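Local coordinates for aminotransferase class-III (Ochrobactrum anthropi, PDB 5GHG), which probably transfers amino groups between amines and keto acids or ketones, as an omega-transaminase working through a pyridoxal phosphate-type cofactor, at residues 205-210 / 245-250; 252-257 / 279-284. The protein carries 1 engineered substitution. All coordinates share one frame; numbering follows the deposited sequence.

Contact 1. Residues 205-210 / 245-250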
# COMPACT_ATOMS: atom_id res chain seq x y z
N ASP B 205 23.25 26.01 -2.67
CA ASP B 205 24.68 25.74 -2.81
C ASP B 205 25.05 24.37 -2.25
O ASP B 205 25.86 23.65 -2.84
CB ASP B 205 25.50 26.81 -2.10
CG ASP B 205 25.48 28.15 -2.82
OD1 ASP B 205 25.01 28.21 -3.97
OD2 ASP B 205 25.93 29.15 -2.20
N GLU B 206 24.50 24.02 -1.10
CA GLU B 206 24.77 22.71 -0.53
C GLU B 206 24.19 21.60 -1.41
O GLU B 206 24.79 20.54 -1.55
CB GLU B 206 24.20 22.63 0.90
CG GLU B 206 24.99 23.53 1.86
CD GLU B 206 24.37 23.61 3.25
OE1 GLU B 206 24.99 24.25 4.13
OE2 GLU B 206 23.26 23.05 3.44
N LEU B 207 23.03 21.85 -2.02
CA LEU B 207 22.49 20.90 -2.99
C LEU B 207 23.44 20.73 -4.18
O LEU B 207 23.74 19.61 -4.59
CB LEU B 207 21.12 21.37 -3.47
CG LEU B 207 20.49 20.60 -4.64
CD1 LEU B 207 20.30 19.11 -4.30
CD2 LEU B 207 19.18 21.23 -5.01
N GLU B 208 23.93 21.84 -4.72
CA GLU B 208 24.85 21.74 -5.86
C GLU B 208 26.15 21.05 -5.46
O GLU B 208 26.70 20.26 -6.25
CB GLU B 208 25.12 23.11 -6.46
CG GLU B 208 26.09 23.09 -7.65
CD GLU B 208 26.03 24.37 -8.48
OE1 GLU B 208 25.69 25.43 -7.91
OE2 GLU B 208 26.31 24.30 -9.69
N GLN B 209 26.64 21.31 -4.24
CA GLN B 209 27.84 20.65 -3.76
C GLN B 209 27.64 19.14 -3.65
O GLN B 209 28.54 18.36 -3.96
CB GLN B 209 28.28 21.22 -2.41
CG GLN B 209 28.81 22.64 -2.52
CD GLN B 209 28.84 23.35 -1.17
OE1 GLN B 209 28.93 22.70 -0.11
NE2 GLN B 209 28.77 24.65 -1.19
N LEU B 210 26.47 18.72 -3.18
CA LEU B 210 26.15 17.30 -3.14
C LEU B 210 26.14 16.70 -4.56
O LEU B 210 26.73 15.63 -4.80
CB LEU B 210 24.80 17.07 -2.45
CG LEU B 210 24.30 15.63 -2.36
CD1 LEU B 210 25.28 14.74 -1.62
CD2 LEU B 210 22.94 15.54 -1.68
N GLN B 245 15.48 24.98 -8.23
CA GLN B 245 15.16 24.58 -9.60
C GLN B 245 16.26 25.00 -10.58
O GLN B 245 16.55 24.27 -11.53
CB GLN B 245 13.79 25.14 -10.02
CG GLN B 245 12.63 24.41 -9.34
CD GLN B 245 11.28 24.96 -9.70
OE1 GLN B 245 10.58 24.38 -10.54
NE2 GLN B 245 10.90 26.07 -9.08
N ALA B 246 16.89 26.14 -10.34
CA ALA B 246 18.03 26.55 -11.17
C ALA B 246 19.15 25.52 -11.12
O ALA B 246 19.75 25.19 -12.15
CB ALA B 246 18.54 27.92 -10.73
N VAL B 247 19.47 25.01 -9.92
CA VAL B 247 20.48 23.96 -9.78
C VAL B 247 20.06 22.70 -10.52
O VAL B 247 20.84 22.12 -11.30
CB VAL B 247 20.75 23.67 -8.29
CG1 VAL B 247 21.68 22.49 -8.14
CG2 VAL B 247 21.31 24.90 -7.58
N LEU B 248 18.84 22.23 -10.27
CA LEU B 248 18.39 21.00 -10.90
C LEU B 248 18.45 21.11 -12.42
O LEU B 248 18.90 20.18 -13.10
CB LEU B 248 16.97 20.65 -10.46
CG LEU B 248 16.81 20.42 -8.94
CD1 LEU B 248 15.34 20.09 -8.62
CD2 LEU B 248 17.73 19.31 -8.46
N LYS B 249 18.01 22.24 -12.97
CA LYS B 249 17.99 22.41 -14.41
C LYS B 249 19.41 22.38 -14.98
O LYS B 249 19.64 21.83 -16.07
CB LYS B 249 17.27 23.71 -14.76
CG LYS B 249 17.01 23.90 -16.24
CD LYS B 249 15.95 24.98 -16.46
CE LYS B 249 16.39 25.99 -17.50
NZ LYS B 249 16.55 25.37 -18.84
N ARG B 250 20.37 22.93 -14.23
CA ARG B 250 21.76 22.97 -14.66
C ARG B 250 22.34 21.58 -14.88
O ARG B 250 23.24 21.40 -15.71
CB ARG B 250 22.59 23.73 -13.63
CG ARG B 250 24.09 23.83 -13.92
CD ARG B 250 24.76 24.73 -12.88
NE ARG B 250 24.08 26.02 -12.80
CZ ARG B 250 23.80 26.69 -11.69
NH1 ARG B 250 24.15 26.20 -10.51
NH2 ARG B 250 23.16 27.85 -11.76
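L207 and E208 on helix 196-214 face V247, L248 and R250 on helix 240-250. Both helices lie in the PLP-binding part of the class-III aminotransferase fold, packed on the same side of its seven-stranded mixed sheet. Here they run nearly parallel, with axes 9.7 Å apart and 20° between them. The contact has an apolar side next to the sheet and a charged outer side. On the apolar side, L207 and V247 pass alongside in opposed senses, with L207 CG 4.2 Å from V247 CG1. L207 also meets L248 tip to tip, CD2 to CD2 at 4.2 Å. Both leucines continue onto F222 of strand 219-224, so the helix contact merges with the packing on the sheet. V247 CG1 is anti to its backbone N (chi1 174°) and lies against the base of the E208 side chain, 3.9 Å from E208 CB. Farther out, E208 extends beyond CG, and the bent R250 chain runs across it almost perpendicularly. The E208 carboxylate meets the edge of the R250 guanidinium, their planes 24° apart. E208 OE2 has a second partner in the hydroxyl of Y251, just after helix 240-250. An alanine in place of E208 would probably leave R250 without its salt-bridge partner here and the Y251 hydroxyl without its carboxylate partner. The salt bridge is made by one nitrogen: R250 NH1 lies 3.0 Å from E208 OE2 in a weak, bent hydrogen bond, with E208 OE1 at 3.1 Å.

Contact 2. Residues 252-257 / 279-284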
# COMPACT_ATOMS: atom_id res chain seq x y z
N ASP B 252 20.26 18.73 -15.39
CA ASP B 252 19.25 17.89 -16.04
C ASP B 252 18.68 16.85 -15.09
O ASP B 252 18.46 15.70 -15.47
CB ASP B 252 19.82 17.21 -17.30
CG ASP B 252 20.32 18.21 -18.33
OD1 ASP B 252 19.71 19.30 -18.47
OD2 ASP B 252 21.32 17.92 -19.02
N ILE B 253 18.39 17.25 -13.86
CA ILE B 253 17.84 16.36 -12.84
C ILE B 253 16.33 16.54 -12.80
O ILE B 253 15.83 17.67 -12.77
CB ILE B 253 18.48 16.64 -11.47
CG1 ILE B 253 20.00 16.36 -11.54
CG2 ILE B 253 17.77 15.84 -10.37
CD1 ILE B 253 20.79 16.97 -10.39
N LEU B 254 15.60 15.43 -12.80
CA LEU B 254 14.13 15.51 -12.75
C LEU B 254 13.66 16.04 -11.40
O LEU B 254 14.24 15.76 -10.35
CB LEU B 254 13.52 14.13 -12.99
CG LEU B 254 13.80 13.41 -14.30
CD1 LEU B 254 13.31 11.98 -14.24
CD2 LEU B 254 13.14 14.17 -15.45
N LEU B 255 12.56 16.80 -11.43
CA LEU B 255 11.93 17.31 -10.22
C LEU B 255 10.63 16.54 -9.97
O LEU B 255 9.73 16.55 -10.81
CB LEU B 255 11.62 18.80 -10.33
CG LEU B 255 10.82 19.39 -9.17
CD1 LEU B 255 11.56 19.22 -7.85
CD2 LEU B 255 10.51 20.84 -9.45
N ILE B 256 10.55 15.89 -8.81
CA ILE B 256 9.35 15.21 -8.35
C ILE B 256 8.70 16.08 -7.28
O ILE B 256 9.31 16.33 -6.24
CB ILE B 256 9.67 13.82 -7.77
CG1 ILE B 256 10.42 12.94 -8.77
CG2 ILE B 256 8.38 13.10 -7.31
CD1 ILE B 256 11.08 11.75 -8.11
N ALA B 257 7.47 16.53 -7.53
CA ALA B 257 6.71 17.25 -6.53
C ALA B 257 5.80 16.25 -5.82
O ALA B 257 4.90 15.67 -6.43
CB ALA B 257 5.88 18.38 -7.17
N LYS B 279 7.89 23.63 -11.04
CA LYS B 279 7.63 23.10 -12.37
C LYS B 279 8.07 21.65 -12.39
O LYS B 279 9.09 21.30 -13.00
CB LYS B 279 8.34 23.93 -13.45
CG LYS B 279 7.82 25.36 -13.51
CD LYS B 279 8.38 26.14 -14.69
CE LYS B 279 7.72 27.52 -14.78
NZ LYS B 279 8.51 28.46 -15.63
N PRO B 280 7.32 20.77 -11.72
CA PRO B 280 7.75 19.38 -11.61
C PRO B 280 7.64 18.62 -12.92
O PRO B 280 6.80 18.92 -13.77
CB PRO B 280 6.79 18.79 -10.57
CG PRO B 280 5.56 19.65 -10.67
CD PRO B 280 6.09 21.04 -10.97
N ASP B 281 8.49 17.60 -13.06
CA ASP B 281 8.35 16.61 -14.13
C ASP B 281 7.40 15.49 -13.76
O ASP B 281 6.81 14.86 -14.65
CB ASP B 281 9.72 16.01 -14.46
CG ASP B 281 10.72 17.06 -14.92
OD1 ASP B 281 10.59 17.49 -16.08
OD2 ASP B 281 11.61 17.45 -14.12
N ILE B 282 7.26 15.22 -12.46
CA ILE B 282 6.44 14.16 -11.91
C ILE B 282 5.69 14.75 -10.71
O ILE B 282 6.29 15.46 -9.89
CB ILE B 282 7.29 12.95 -11.47
CG1 ILE B 282 8.11 12.41 -12.65
CG2 ILE B 282 6.43 11.84 -10.82
CD1 ILE B 282 9.05 11.26 -12.27
N LEU B 283 4.40 14.46 -10.60
CA LEU B 283 3.58 15.01 -9.52
C LEU B 283 2.83 13.85 -8.86
O LEU B 283 2.15 13.09 -9.54
CB LEU B 283 2.59 16.06 -10.04
CG LEU B 283 1.89 16.91 -8.99
CD1 LEU B 283 1.55 18.27 -9.58
CD2 LEU B 283 0.62 16.23 -8.47
N VAL B 284 2.94 13.74 -7.53
CA VAL B 284 2.39 12.62 -6.76
C VAL B 284 1.24 13.14 -5.92
O VAL B 284 1.36 14.17 -5.24
CB VAL B 284 3.46 11.95 -5.88
CG1 VAL B 284 2.88 10.69 -5.19
CG2 VAL B 284 4.75 11.62 -6.67
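Two neighbouring parallel strands of the cofactor-binding sheet meet here, and V284 brings one of them close to the bound PMP. Before the regular pairing starts, D281 grips the backbone of L255. With D281 CG anti to its own carbonyl carbon and beside its N (chi1 -60°), the carboxylate is turned toward 252-257, where OD2 accepts the L255 N-H at 2.9 Å. That bond is nearly straight, at 173°, and uses the anti lone pair of OD2. The other carboxylate oxygen, OD1, is held by R304 in a salt bridge and by N302, so both oxygens of this buried group have partners. L254 lies across the D281 side chain almost perpendicularly, with CD2 3.8 Å from D281 CG. L255 O takes two N-H groups in its carbonyl plane: D281 N at 2.8 Å and the longer I282 N at 3.3 Å. The strands belong to a beta-alpha-beta unit, strand 254-258, helix 272-275 and strand 282-285. I256 pairs with I282 and A257 with L283. A257 bonds to the two residues flanking L283: its N to I282 O at 2.8 Å and its O to V284 N. I256 and I282 run alongside with the same heading on one face of the sheet. On that face I256 CG2 also touches V284 CG2 at 4.0 Å, and both residues reach helix 118-135. The A257 side chain points to the opposite face, where P280 lies close against it. A257 CB is 3.5 Å from P280 CB.

How the contacts relate
Contact 1 joins helices that cover the sheet, and contact 2 joins two strands within it; their centres are 14 Å apart. Helix 240-250 is followed, after a short turn, by strand 254-258, and a Schellman motif with D252 at positive phi ends the helix. There I253 N lies 3.1 Å from L248 O. Q245 reaches the other strand's approach, its OE1 2.8 Å from K279 N in a probable hydrogen bond. L248 and L255 pack between helix and strand, with L248 CD1 4.0 Å from L255 CD1. Contact 1 is on the outer side. Contact 2 leads inward to the cofactor, where the V284 side chain is about 6 Å from PMP.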